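PDB 3SYJ: adhesion and penetration protein autotransporter from Haemophilus influenzae, which promotes adherence to and invasion of host cells by binding a host structure, drives bacterial aggregation through self-association, and is probably a serine protease. Local coordinates for residues A[52-57]-A[152-157]; A[58-63]-A[78-83]; A[68-71]-A[76-79]; A[116-121]-A[256-261]; A[129-134]-A[221-226]. All blocks are in the same frame, centred on the assembly; numbering follows the deposited sequence.

Contact 1. Residues A[52-57]-A[152-157]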
# COMPACT_ATOMS: atom_id res chain seq x y z
N SER A 52 19.09 45.98 -25.90
CA SER A 52 18.35 45.78 -27.15
C SER A 52 17.91 47.11 -27.81
O SER A 52 17.60 47.14 -28.99
CB SER A 52 17.15 44.85 -26.93
OG SER A 52 16.10 45.49 -26.24
N VAL A 53 17.93 48.20 -27.04
CA VAL A 53 17.58 49.52 -27.58
C VAL A 53 18.72 50.14 -28.40
O VAL A 53 18.54 51.18 -29.04
CB VAL A 53 17.21 50.51 -26.46
CG1 VAL A 53 16.13 49.91 -25.57
CG2 VAL A 53 18.45 50.86 -25.64
N VAL A 54 19.88 49.50 -28.36
CA VAL A 54 21.03 49.94 -29.14
C VAL A 54 21.08 49.25 -30.50
O VAL A 54 20.91 48.03 -30.60
CB VAL A 54 22.36 49.67 -28.40
CG1 VAL A 54 23.55 50.07 -29.28
CG2 VAL A 54 22.37 50.41 -27.07
N SER A 55 21.30 50.03 -31.55
CA SER A 55 21.33 49.44 -32.88
C SER A 55 22.48 48.46 -32.98
O SER A 55 23.51 48.64 -32.33
CB SER A 55 21.45 50.53 -33.96
OG SER A 55 22.69 51.20 -33.85
N ARG A 56 22.30 47.42 -33.77
CA ARG A 56 23.34 46.43 -34.01
C ARG A 56 24.69 47.05 -34.41
O ARG A 56 25.74 46.51 -34.08
CB ARG A 56 22.90 45.47 -35.11
CG ARG A 56 21.90 44.42 -34.66
CD ARG A 56 22.65 43.29 -33.99
NE ARG A 56 22.42 43.31 -32.56
CZ ARG A 56 23.29 42.90 -31.64
NH1 ARG A 56 24.50 42.46 -31.99
NH2 ARG A 56 22.95 42.96 -30.36
N ASN A 57 24.66 48.16 -35.14
CA ASN A 57 25.92 48.77 -35.58
C ASN A 57 26.52 49.70 -34.54
O ASN A 57 27.54 50.34 -34.79
CB ASN A 57 25.74 49.49 -36.91
CG ASN A 57 24.80 50.67 -36.81
OD1 ASN A 57 24.60 51.22 -35.73
ND2 ASN A 57 24.23 51.07 -37.94
N VAL A 152 26.95 52.98 -17.92
CA VAL A 152 27.53 52.08 -18.92
C VAL A 152 27.56 52.69 -20.33
O VAL A 152 26.86 53.67 -20.60
CB VAL A 152 26.78 50.74 -18.99
CG1 VAL A 152 26.76 50.06 -17.64
CG2 VAL A 152 25.36 50.96 -19.49
N ARG A 153 28.38 52.12 -21.21
CA ARG A 153 28.43 52.53 -22.62
C ARG A 153 28.65 51.31 -23.52
O ARG A 153 28.98 50.22 -23.05
CB ARG A 153 29.51 53.59 -22.88
CG ARG A 153 30.96 53.07 -22.82
CD ARG A 153 31.92 53.98 -23.61
NE ARG A 153 31.58 54.00 -25.03
CZ ARG A 153 32.03 53.13 -25.94
NH1 ARG A 153 32.89 52.18 -25.58
NH2 ARG A 153 31.64 53.22 -27.21
N ILE A 154 28.47 51.50 -24.81
CA ILE A 154 28.53 50.39 -25.73
C ILE A 154 28.78 50.93 -27.12
O ILE A 154 28.27 51.99 -27.47
CB ILE A 154 27.21 49.59 -25.70
CG1 ILE A 154 27.25 48.43 -26.71
CG2 ILE A 154 26.03 50.52 -25.96
CD1 ILE A 154 26.04 47.52 -26.66
N GLY A 155 29.57 50.22 -27.92
CA GLY A 155 29.86 50.68 -29.27
C GLY A 155 30.60 49.67 -30.13
O GLY A 155 30.99 48.60 -29.66
N SER A 156 30.80 50.01 -31.40
CA SER A 156 31.50 49.11 -32.30
C SER A 156 32.73 49.76 -32.94
O SER A 156 33.23 49.29 -33.95
CB SER A 156 30.55 48.61 -33.38
OG SER A 156 30.18 49.65 -34.26
N GLY A 157 33.21 50.85 -32.35
CA GLY A 157 34.40 51.51 -32.86
C GLY A 157 35.63 50.62 -32.83
O GLY A 157 35.62 49.55 -32.23
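Val54 sets CG1 opposite its backbone N (chi1 177°), which carries CG2 beside that nitrogen and out toward Ile154; in Ile154 a chi1 of 178° sets CG1 opposite its own backbone N and leaves CG2 between N and the carbonyl carbon, facing Val54. The two branches meet tip to tip, Val54 CG2 to Ile154 CG2 at 3.8 Å. Beta-branched residues suit this place, because their methyls sit close to the backbone and stiffen it. Ile154 belongs to strand 151-155 of the antiparallel sheet in the trypsin-like protease domain, and residues 52-57 form the loop leading into strand 61-64. Farther along, the Ser156 hydroxyl gives the polar link: OG donates to Asn57 O at 2.8 Å, approaching from above the carbonyl plane, 52° out of it. Serine is apt here, since a short hydroxyl just past the end of the strand can reach a backbone oxygen of the neighbouring loop. The Asn57 side chain starts away from the strand and braces its own loop instead, OD1 accepting from Ser55 OG at 2.7 Å and also from Val59 N. On the strand side, Arg153 and the backbone N of Gly157 both bind Asp217, the neighbour in sequence of the probable nucleophile Ser218.

Contact 2. Residues A[58-63]-A[78-83]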
# COMPACT_ATOMS: atom_id res chain seq x y z
N GLY A 58 25.88 49.80 -33.38
CA GLY A 58 26.43 50.51 -32.26
C GLY A 58 26.41 52.03 -32.32
O GLY A 58 26.80 52.69 -31.35
N VAL A 59 25.95 52.61 -33.42
CA VAL A 59 26.04 54.07 -33.52
C VAL A 59 24.78 54.81 -33.09
O VAL A 59 24.75 56.05 -33.11
CB VAL A 59 26.46 54.54 -34.93
CG1 VAL A 59 27.77 53.87 -35.34
CG2 VAL A 59 25.37 54.26 -35.93
N ALA A 60 23.74 54.09 -32.68
CA ALA A 60 22.48 54.76 -32.30
C ALA A 60 21.65 54.02 -31.25
O ALA A 60 21.81 52.82 -31.04
CB ALA A 60 21.63 55.06 -33.53
N ALA A 61 20.76 54.77 -30.61
CA ALA A 61 19.90 54.19 -29.59
C ALA A 61 18.45 54.62 -29.79
O ALA A 61 18.18 55.73 -30.26
CB ALA A 61 20.40 54.57 -28.20
N LEU A 62 17.53 53.73 -29.44
CA LEU A 62 16.11 53.94 -29.68
C LEU A 62 15.48 54.77 -28.55
O LEU A 62 15.35 54.29 -27.42
CB LEU A 62 15.40 52.59 -29.83
CG LEU A 62 13.95 52.56 -30.34
CD1 LEU A 62 13.85 53.02 -31.80
CD2 LEU A 62 13.39 51.17 -30.18
N VAL A 63 15.09 56.01 -28.85
CA VAL A 63 14.56 56.91 -27.84
C VAL A 63 13.04 57.13 -27.95
O VAL A 63 12.42 57.69 -27.05
CB VAL A 63 15.29 58.29 -27.87
CG1 VAL A 63 16.79 58.12 -27.63
CG2 VAL A 63 15.05 58.99 -29.18
N THR A 78 22.18 54.91 -43.33
CA THR A 78 20.84 55.26 -43.79
C THR A 78 19.76 54.42 -43.12
O THR A 78 18.58 54.59 -43.41
CB THR A 78 20.72 55.07 -45.31
OG1 THR A 78 21.09 53.73 -45.64
CG2 THR A 78 21.64 56.03 -46.02
N ASP A 79 20.17 53.52 -42.24
CA ASP A 79 19.23 52.61 -41.59
C ASP A 79 19.84 51.97 -40.36
O ASP A 79 21.06 52.01 -40.16
CB ASP A 79 18.75 51.54 -42.57
CG ASP A 79 19.90 50.86 -43.30
OD1 ASP A 79 20.83 50.38 -42.63
OD2 ASP A 79 19.86 50.81 -44.55
N VAL A 80 18.99 51.37 -39.52
CA VAL A 80 19.45 50.67 -38.34
C VAL A 80 18.69 49.36 -38.20
O VAL A 80 17.63 49.19 -38.80
CB VAL A 80 19.27 51.50 -37.05
CG1 VAL A 80 20.24 52.68 -37.03
CG2 VAL A 80 17.83 51.99 -36.93
N ASP A 81 19.23 48.43 -37.42
CA ASP A 81 18.47 47.24 -37.08
C ASP A 81 18.74 46.83 -35.64
O ASP A 81 19.67 47.34 -35.02
CB ASP A 81 18.73 46.08 -38.06
CG ASP A 81 20.18 45.67 -38.12
OD1 ASP A 81 21.04 46.37 -37.54
OD2 ASP A 81 20.47 44.64 -38.76
N PHE A 82 17.94 45.91 -35.12
CA PHE A 82 17.96 45.59 -33.70
C PHE A 82 17.82 44.10 -33.48
O PHE A 82 17.50 43.36 -34.41
CB PHE A 82 16.81 46.31 -32.99
CG PHE A 82 16.81 47.80 -33.17
CD1 PHE A 82 17.53 48.61 -32.30
CD2 PHE A 82 16.10 48.39 -34.20
CE1 PHE A 82 17.54 49.99 -32.47
CE2 PHE A 82 16.10 49.75 -34.37
CZ PHE A 82 16.82 50.56 -33.50
N GLY A 83 18.07 43.66 -32.25
CA GLY A 83 17.89 42.27 -31.90
C GLY A 83 19.17 41.62 -31.43
O GLY A 83 19.98 42.24 -30.74
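Leu62 lays its CD1 methyl against the far end of the Phe82 ring, CD1 to CZ at 4.2 Å. Two residues back along each chain, a smaller pair faces off: Ala60 CB stands 4.5 Å from Val80 CG1, barely within touching distance. All four bonds from backbone to CB point across the gap, and the residue sizes follow its width. Where the chains come nearer, 7.9 Å between Ala60 CA and Val80 CA, a single methyl and a compact valine suffice. Where they part, 9.5 Å between Leu62 CA and Phe82 CA, a leucine and a phenylalanine are long enough to bridge it. With chi1 at -57° the Phe82 ring lies opposite its carbonyl carbon, and from there its CZ end extends to the leucine methyl.

The chemistry is wholly apolar, as befits buried side chains held between backbones too far apart to pair with one another. Asp81, which lies between the two inward residues, belongs to the more open side of its segment and makes a long, weak ion pair with Arg93. The backbones find their partners in different sheets: Ala61 pairs with Val69, and Val80 with Tyr96. The contact is therefore packing within the protease domain between strand 61-64, the mate of 67-69, with the residues leading into it, and strand 79-80, an outer strand of the sheet that continues through 96-100 to 120-121, with the chain that follows it. Ile68 of strand 67-69 touches both Ala60 and Val80, and Val125 adds to the packing around Leu62.

Contact 3. Residues A[68-71]-A[76-79]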
# COMPACT_ATOMS: atom_id res chain seq x y z
N ILE A 68 15.65 57.65 -33.28
CA ILE A 68 16.93 57.28 -32.69
C ILE A 68 17.73 58.54 -32.42
O ILE A 68 17.32 59.64 -32.79
CB ILE A 68 17.74 56.36 -33.61
CG1 ILE A 68 17.89 56.99 -35.00
CG2 ILE A 68 17.08 54.99 -33.70
CD1 ILE A 68 18.81 56.22 -35.92
N VAL A 69 18.87 58.36 -31.76
CA VAL A 69 19.76 59.48 -31.46
C VAL A 69 21.19 59.08 -31.79
O VAL A 69 21.58 57.92 -31.60
CB VAL A 69 19.66 59.92 -29.99
CG1 VAL A 69 20.34 58.91 -29.07
CG2 VAL A 69 20.26 61.29 -29.81
N SER A 70 21.96 60.02 -32.32
CA SER A 70 23.36 59.79 -32.70
C SER A 70 24.02 61.13 -32.97
O SER A 70 23.40 62.17 -32.75
CB SER A 70 23.43 58.89 -33.94
OG SER A 70 24.75 58.45 -34.18
N VAL A 71 25.27 61.13 -33.43
CA VAL A 71 25.93 62.38 -33.80
C VAL A 71 25.68 62.73 -35.27
O VAL A 71 25.57 61.84 -36.12
CB VAL A 71 27.48 62.36 -33.51
CG1 VAL A 71 27.76 62.41 -32.01
CG2 VAL A 71 28.15 61.15 -34.15
N GLY A 76 26.90 58.91 -43.02
CA GLY A 76 26.78 57.86 -44.01
C GLY A 76 25.67 56.83 -43.86
O GLY A 76 25.11 56.38 -44.87
N TYR A 77 25.35 56.45 -42.63
CA TYR A 77 24.39 55.36 -42.43
C TYR A 77 22.98 55.81 -42.77
O TYR A 77 22.63 56.95 -42.55
CB TYR A 77 24.48 54.79 -41.00
CG TYR A 77 23.83 55.62 -39.92
CD1 TYR A 77 22.88 55.06 -39.07
CD2 TYR A 77 24.19 56.95 -39.72
CE1 TYR A 77 22.29 55.81 -38.05
CE2 TYR A 77 23.61 57.71 -38.70
CZ TYR A 77 22.66 57.14 -37.88
OH TYR A 77 22.06 57.87 -36.87
N THR A 78 22.18 54.91 -43.33
CA THR A 78 20.84 55.26 -43.79
C THR A 78 19.76 54.42 -43.12
O THR A 78 18.58 54.59 -43.41
CB THR A 78 20.72 55.07 -45.31
OG1 THR A 78 21.09 53.73 -45.64
CG2 THR A 78 21.64 56.03 -46.02
N ASP A 79 20.17 53.52 -42.24
CA ASP A 79 19.23 52.61 -41.59
C ASP A 79 19.84 51.97 -40.36
O ASP A 79 21.06 52.01 -40.16
CB ASP A 79 18.75 51.54 -42.57
CG ASP A 79 19.90 50.86 -43.30
OD1 ASP A 79 20.83 50.38 -42.63
OD2 ASP A 79 19.86 50.81 -44.55
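Ser70 OG is held by two polar partners, Val59 O and Asn74 ND2, while the CB of the same serine packs on Tyr77 OH at 3.4 Å. The chain between these two segments is the turn that follows strand 67-69 in a trypsin-like protease domain, and it carries His73, which together with Asp115 and Ser218 has a geometry consistent with the Ser-His-Asp catalytic triad. Tyr77 folds back from the far end of this turn onto the strand that precedes it. Its chi1 of 77° places the ring between its own N and carbonyl carbon, and from there the hydroxyl end reaches across to Ser70 and hydrogen-bonds to His117 NE2.

Tyrosine fits because its ring packs against aliphatic atoms while its hydroxyl still finds a polar partner beyond them. Serine is small enough for the phenol oxygen to come up to its CB; at 3.8 Å, Ser70 OG and Tyr77 OH are neighbours rather than a bonded pair. The Ser70 side chain lies about 7 Å from that of Ser218, so this packing is close to the probable active site. The segment 68-71 is also tied through its backbone to His117 and Pro119. Ile68, with its CG1 arm extended (chi2 173°), brings its terminal methyl in near the plane of the Tyr77 ring, at the edge, where CD1 stands 3.8 Å from OH and 4.1 Å from CE1.

Contact 4. Residues A[116-121]-A[256-261]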
# COMPACT_ATOMS: atom_id res chain seq x y z
N TYR A 116 24.96 66.52 -33.51
CA TYR A 116 23.87 65.86 -32.81
C TYR A 116 22.68 65.77 -33.74
O TYR A 116 22.30 66.76 -34.36
CB TYR A 116 23.49 66.68 -31.58
CG TYR A 116 22.48 66.04 -30.66
CD1 TYR A 116 22.85 65.60 -29.40
CD2 TYR A 116 21.15 65.87 -31.05
CE1 TYR A 116 21.93 65.02 -28.54
CE2 TYR A 116 20.22 65.28 -30.20
CZ TYR A 116 20.62 64.86 -28.95
OH TYR A 116 19.73 64.28 -28.09
N HIS A 117 22.09 64.58 -33.87
CA HIS A 117 20.86 64.45 -34.64
C HIS A 117 19.88 63.40 -34.10
O HIS A 117 20.27 62.48 -33.38
CB HIS A 117 21.14 64.25 -36.15
CG HIS A 117 21.72 62.92 -36.50
ND1 HIS A 117 22.29 62.66 -37.73
CD2 HIS A 117 21.85 61.77 -35.78
CE1 HIS A 117 22.72 61.41 -37.76
NE2 HIS A 117 22.47 60.85 -36.59
N ASN A 118 18.60 63.57 -34.44
CA ASN A 118 17.52 62.70 -33.97
C ASN A 118 16.73 62.09 -35.12
O ASN A 118 15.60 62.49 -35.39
CB ASN A 118 16.55 63.49 -33.09
CG ASN A 118 16.80 63.29 -31.61
OD1 ASN A 118 16.86 62.16 -31.13
ND2 ASN A 118 16.94 64.39 -30.88
N PRO A 119 17.34 61.11 -35.82
CA PRO A 119 16.73 60.51 -37.02
C PRO A 119 15.35 59.91 -36.76
O PRO A 119 15.10 59.32 -35.71
CB PRO A 119 17.72 59.41 -37.40
CG PRO A 119 19.02 59.85 -36.83
CD PRO A 119 18.68 60.57 -35.55
N ARG A 120 14.47 60.08 -37.74
CA ARG A 120 13.15 59.46 -37.74
C ARG A 120 13.22 58.24 -38.66
O ARG A 120 13.80 58.31 -39.75
CB ARG A 120 12.11 60.47 -38.26
CG ARG A 120 10.67 60.00 -38.26
CD ARG A 120 9.78 60.99 -38.99
NE ARG A 120 8.36 60.79 -38.69
CZ ARG A 120 7.36 61.14 -39.49
NH1 ARG A 120 7.61 61.73 -40.66
NH2 ARG A 120 6.10 60.91 -39.13
N LEU A 121 12.64 57.13 -38.22
CA LEU A 121 12.65 55.87 -38.97
C LEU A 121 11.33 55.71 -39.73
O LEU A 121 10.35 56.34 -39.39
CB LEU A 121 12.85 54.70 -38.01
CG LEU A 121 14.10 54.82 -37.14
CD1 LEU A 121 14.19 53.65 -36.16
CD2 LEU A 121 15.33 54.90 -38.02
N LYS A 256 16.36 66.43 -24.51
CA LYS A 256 14.95 66.06 -24.40
C LYS A 256 14.02 67.13 -25.00
O LYS A 256 12.99 66.79 -25.59
CB LYS A 256 14.61 65.83 -22.93
CG LYS A 256 13.23 65.25 -22.67
CD LYS A 256 13.32 63.75 -22.44
CE LYS A 256 12.17 63.26 -21.56
NZ LYS A 256 12.22 63.83 -20.18
N SER A 257 14.37 68.40 -24.84
CA SER A 257 13.54 69.49 -25.34
C SER A 257 13.61 69.59 -26.85
O SER A 257 12.63 69.93 -27.51
CB SER A 257 13.96 70.83 -24.74
OG SER A 257 13.27 71.07 -23.53
N TYR A 258 14.78 69.31 -27.40
CA TYR A 258 14.96 69.33 -28.84
C TYR A 258 14.17 68.18 -29.43
O TYR A 258 13.48 68.35 -30.44
CB TYR A 258 16.43 69.20 -29.20
CG TYR A 258 16.72 68.98 -30.66
CD1 TYR A 258 16.47 69.97 -31.60
CD2 TYR A 258 17.28 67.79 -31.10
CE1 TYR A 258 16.76 69.78 -32.94
CE2 TYR A 258 17.58 67.58 -32.43
CZ TYR A 258 17.31 68.58 -33.35
OH TYR A 258 17.60 68.38 -34.68
N PHE A 259 14.25 67.02 -28.81
CA PHE A 259 13.52 65.88 -29.33
C PHE A 259 12.02 66.15 -29.33
O PHE A 259 11.33 65.78 -30.28
CB PHE A 259 13.79 64.61 -28.53
CG PHE A 259 12.90 63.48 -28.93
CD1 PHE A 259 13.13 62.80 -30.11
CD2 PHE A 259 11.81 63.14 -28.15
CE1 PHE A 259 12.29 61.77 -30.50
CE2 PHE A 259 10.97 62.12 -28.54
CZ PHE A 259 11.22 61.43 -29.71
N ASP A 260 11.52 66.79 -28.28
CA ASP A 260 10.10 67.14 -28.19
C ASP A 260 9.68 68.02 -29.35
O ASP A 260 8.58 67.87 -29.88
CB ASP A 260 9.78 67.81 -26.85
CG ASP A 260 9.77 66.83 -25.69
OD1 ASP A 260 9.84 65.61 -25.94
OD2 ASP A 260 9.68 67.28 -24.52
N GLU A 261 10.55 68.94 -29.75
CA GLU A 261 10.23 69.79 -30.89
C GLU A 261 10.12 68.99 -32.19
O GLU A 261 9.27 69.27 -33.03
CB GLU A 261 11.26 70.91 -31.05
CG GLU A 261 11.21 71.94 -29.94
CD GLU A 261 12.33 72.95 -30.04
OE1 GLU A 261 12.99 72.99 -31.10
OE2 GLU A 261 12.56 73.69 -29.06
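Tyr258 and Asn118 make the close part of this contact, the buried amide end of the asparagine lying alongside the tyrosine ring with the two planes only 29° apart. Tyr116 comes in next to it, its CE2 at 4.0 Å from Tyr258 CD2, the two tyrosines sliding past each other in opposite directions. Phe259 meets Asn118 from a different direction, crossing it at about a right angle: Asn118 CG is 4.0 Å from Phe259 CD1, and the amide and ring planes are 61° apart. Two successive helical residues can share one asparagine because both rings stand opposite their backbone N (chi1 170° in Tyr258 and 172° in Phe259) and so spread from the helix around it.

Aromatic residues suit these positions, being long enough to reach from the helix and pack apolar atoms around the asparagine, and the tyrosines can also satisfy polar groups at their ends. The Tyr258 hydroxyl bonds to Asn102 O and that of Tyr116 to Arg255 N, while edge-to-face partners, Tyr104 for Tyr258 and Tyr67 for Phe259, complete the aromatic cluster.

The outward side of the helix is quite different. Ser257 is exposed, and Lys256, Asp260 and Glu261 are partly so; these polar residues suit solvent and contribute next to nothing to the packing. A helix at the end of the protease region, 256-266, thus lies on the 116-121 segment, much as the C-terminal helix of trypsin-like proteases packs against the first barrel, just before strand 269-272 opens the parallel beta-helix.

Contact 5. Residues A[129-134]-A[221-226]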
# COMPACT_ATOMS: atom_id res chain seq x y z
N ALA A 129 11.56 48.08 -26.55
CA ALA A 129 10.92 49.28 -26.03
C ALA A 129 11.95 50.39 -26.01
O ALA A 129 13.08 50.18 -25.59
CB ALA A 129 10.41 49.02 -24.62
N PRO A 130 11.57 51.59 -26.48
CA PRO A 130 12.51 52.71 -26.46
C PRO A 130 12.98 53.01 -25.05
O PRO A 130 12.36 52.57 -24.08
CB PRO A 130 11.66 53.89 -26.98
CG PRO A 130 10.55 53.25 -27.74
CD PRO A 130 10.26 51.95 -27.04
N ILE A 131 14.08 53.75 -24.93
CA ILE A 131 14.59 54.14 -23.62
C ILE A 131 14.34 55.62 -23.39
O ILE A 131 14.39 56.42 -24.33
CB ILE A 131 16.11 53.81 -23.48
CG1 ILE A 131 16.54 53.90 -22.03
CG2 ILE A 131 16.96 54.71 -24.35
CD1 ILE A 131 17.74 53.02 -21.71
N ASP A 132 14.06 55.99 -22.15
CA ASP A 132 13.85 57.38 -21.81
C ASP A 132 15.17 58.14 -21.78
O ASP A 132 16.23 57.56 -21.53
CB ASP A 132 13.16 57.51 -20.45
CG ASP A 132 11.73 57.01 -20.47
OD1 ASP A 132 11.24 56.67 -21.57
OD2 ASP A 132 11.10 56.96 -19.39
N MET A 133 15.08 59.45 -22.03
CA MET A 133 16.22 60.36 -21.92
C MET A 133 16.33 61.05 -20.55
O MET A 133 15.32 61.30 -19.89
CB MET A 133 16.11 61.43 -22.99
CG MET A 133 16.06 60.91 -24.40
SD MET A 133 16.13 62.29 -25.53
CE MET A 133 16.30 61.44 -27.09
N THR A 134 17.55 61.37 -20.14
CA THR A 134 17.75 62.25 -18.99
C THR A 134 17.32 63.64 -19.45
O THR A 134 17.36 63.94 -20.64
CB THR A 134 19.22 62.25 -18.48
OG1 THR A 134 20.12 62.53 -19.57
CG2 THR A 134 19.57 60.91 -17.87
N PRO A 221 25.96 55.25 -27.66
CA PRO A 221 25.23 55.77 -26.50
C PRO A 221 25.91 55.51 -25.17
O PRO A 221 26.65 54.54 -25.01
CB PRO A 221 23.92 54.96 -26.53
CG PRO A 221 24.16 53.82 -27.49
CD PRO A 221 25.57 53.86 -27.95
N MET A 222 25.62 56.36 -24.21
CA MET A 222 26.11 56.19 -22.85
C MET A 222 24.88 56.30 -21.97
O MET A 222 24.06 57.20 -22.14
CB MET A 222 27.15 57.28 -22.56
CG MET A 222 27.67 57.35 -21.14
SD MET A 222 26.98 58.73 -20.23
CE MET A 222 25.83 57.86 -19.22
N PHE A 223 24.73 55.36 -21.03
CA PHE A 223 23.51 55.26 -20.23
C PHE A 223 23.81 55.46 -18.76
O PHE A 223 24.88 55.09 -18.27
CB PHE A 223 22.88 53.87 -20.41
CG PHE A 223 22.56 53.53 -21.83
CD1 PHE A 223 21.31 53.78 -22.35
CD2 PHE A 223 23.52 52.95 -22.64
CE1 PHE A 223 21.00 53.46 -23.67
CE2 PHE A 223 23.23 52.63 -23.96
CZ PHE A 223 21.96 52.89 -24.47
N ILE A 224 22.85 56.03 -18.03
CA ILE A 224 23.03 56.23 -16.60
C ILE A 224 21.83 55.67 -15.84
O ILE A 224 20.69 55.76 -16.30
CB ILE A 224 23.29 57.72 -16.26
CG1 ILE A 224 23.89 57.86 -14.84
CG2 ILE A 224 22.03 58.57 -16.45
CD1 ILE A 224 24.38 59.25 -14.52
N TYR A 225 22.09 55.06 -14.69
CA TYR A 225 21.01 54.52 -13.89
C TYR A 225 20.50 55.53 -12.87
O TYR A 225 21.26 55.97 -12.01
CB TYR A 225 21.44 53.24 -13.18
CG TYR A 225 20.28 52.50 -12.52
CD1 TYR A 225 19.35 51.83 -13.30
CD2 TYR A 225 20.11 52.49 -11.14
CE1 TYR A 225 18.29 51.15 -12.73
CE2 TYR A 225 19.05 51.82 -10.56
CZ TYR A 225 18.14 51.15 -11.36
OH TYR A 225 17.09 50.46 -10.81
N ASP A 226 19.23 55.88 -12.99
CA ASP A 226 18.54 56.71 -11.99
C ASP A 226 17.97 55.79 -10.91
O ASP A 226 17.02 55.05 -11.16
CB ASP A 226 17.42 57.51 -12.65
CG ASP A 226 16.80 58.54 -11.72
OD1 ASP A 226 16.58 58.23 -10.53
OD2 ASP A 226 16.53 59.67 -12.18
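Ile131 and Phe223 cross obliquely, the end methyl of the isoleucine reaching the CD1 and CE1 carbons of the ring: Ile131 CD1 is 3.7 Å from Phe223 CD1 and 3.8 Å from Phe223 CE1. Phe223 turns its ring opposite its carbonyl carbon (chi1 -57°), and this brings the ring nearer to the loop than the start of its side chain would suggest. Ile131 meets it with an extended CG1 arm, long enough to span the gap. The second pair stands differently. Thr134 and Ile224 cross at about a right angle and touch through single methyls, CG2 to CG2 at 3.7 Å. Threonine serves two neighbours here, giving its methyl to the isoleucine while OG1 hydrogen-bonds to Asn235. Phe223 and Ile224 leave the strand in opposite directions, so the loop packs on residues from both faces of it.

This is apolar packing away from the probable active site. Strand 221-226 lies between strands 151-155 and 231-238 in the antiparallel sheet of the protease domain, and Phe223 also touches Val152 of the first of these. The loop is held by its backbone as well, Asp132 and Thr134 pairing with Ile234 of strand 231-238 and Ile131 with Leu62 of strand 61-64.

How the contacts relate
All five contacts belong to the protease domain. Contacts 2 and 5 are buried throughout, while contacts 1, 3 and 4 each include a partly exposed residue, and in contact 4 the helix also turns a polar flank outward. Contacts 1 and 5 hold adjacent strands of one sheet, 151-155 and 221-226, and touch where Val54 CG2 meets Phe223 CZ. Contacts 2 and 3 share Thr78 and Asp79 and use the paired strands 61-64 and 67-69. The backbones of 68-71 and 116-121 join contact 3 to contact 4. Chemistry varies with place: aliphatic and phenylalanine packing in contacts 2 and 5, aliphatic packing joined by a hydroxyl-to-carbonyl bond in contact 1, and tyrosines with bonded hydroxyls in contacts 3 and 4.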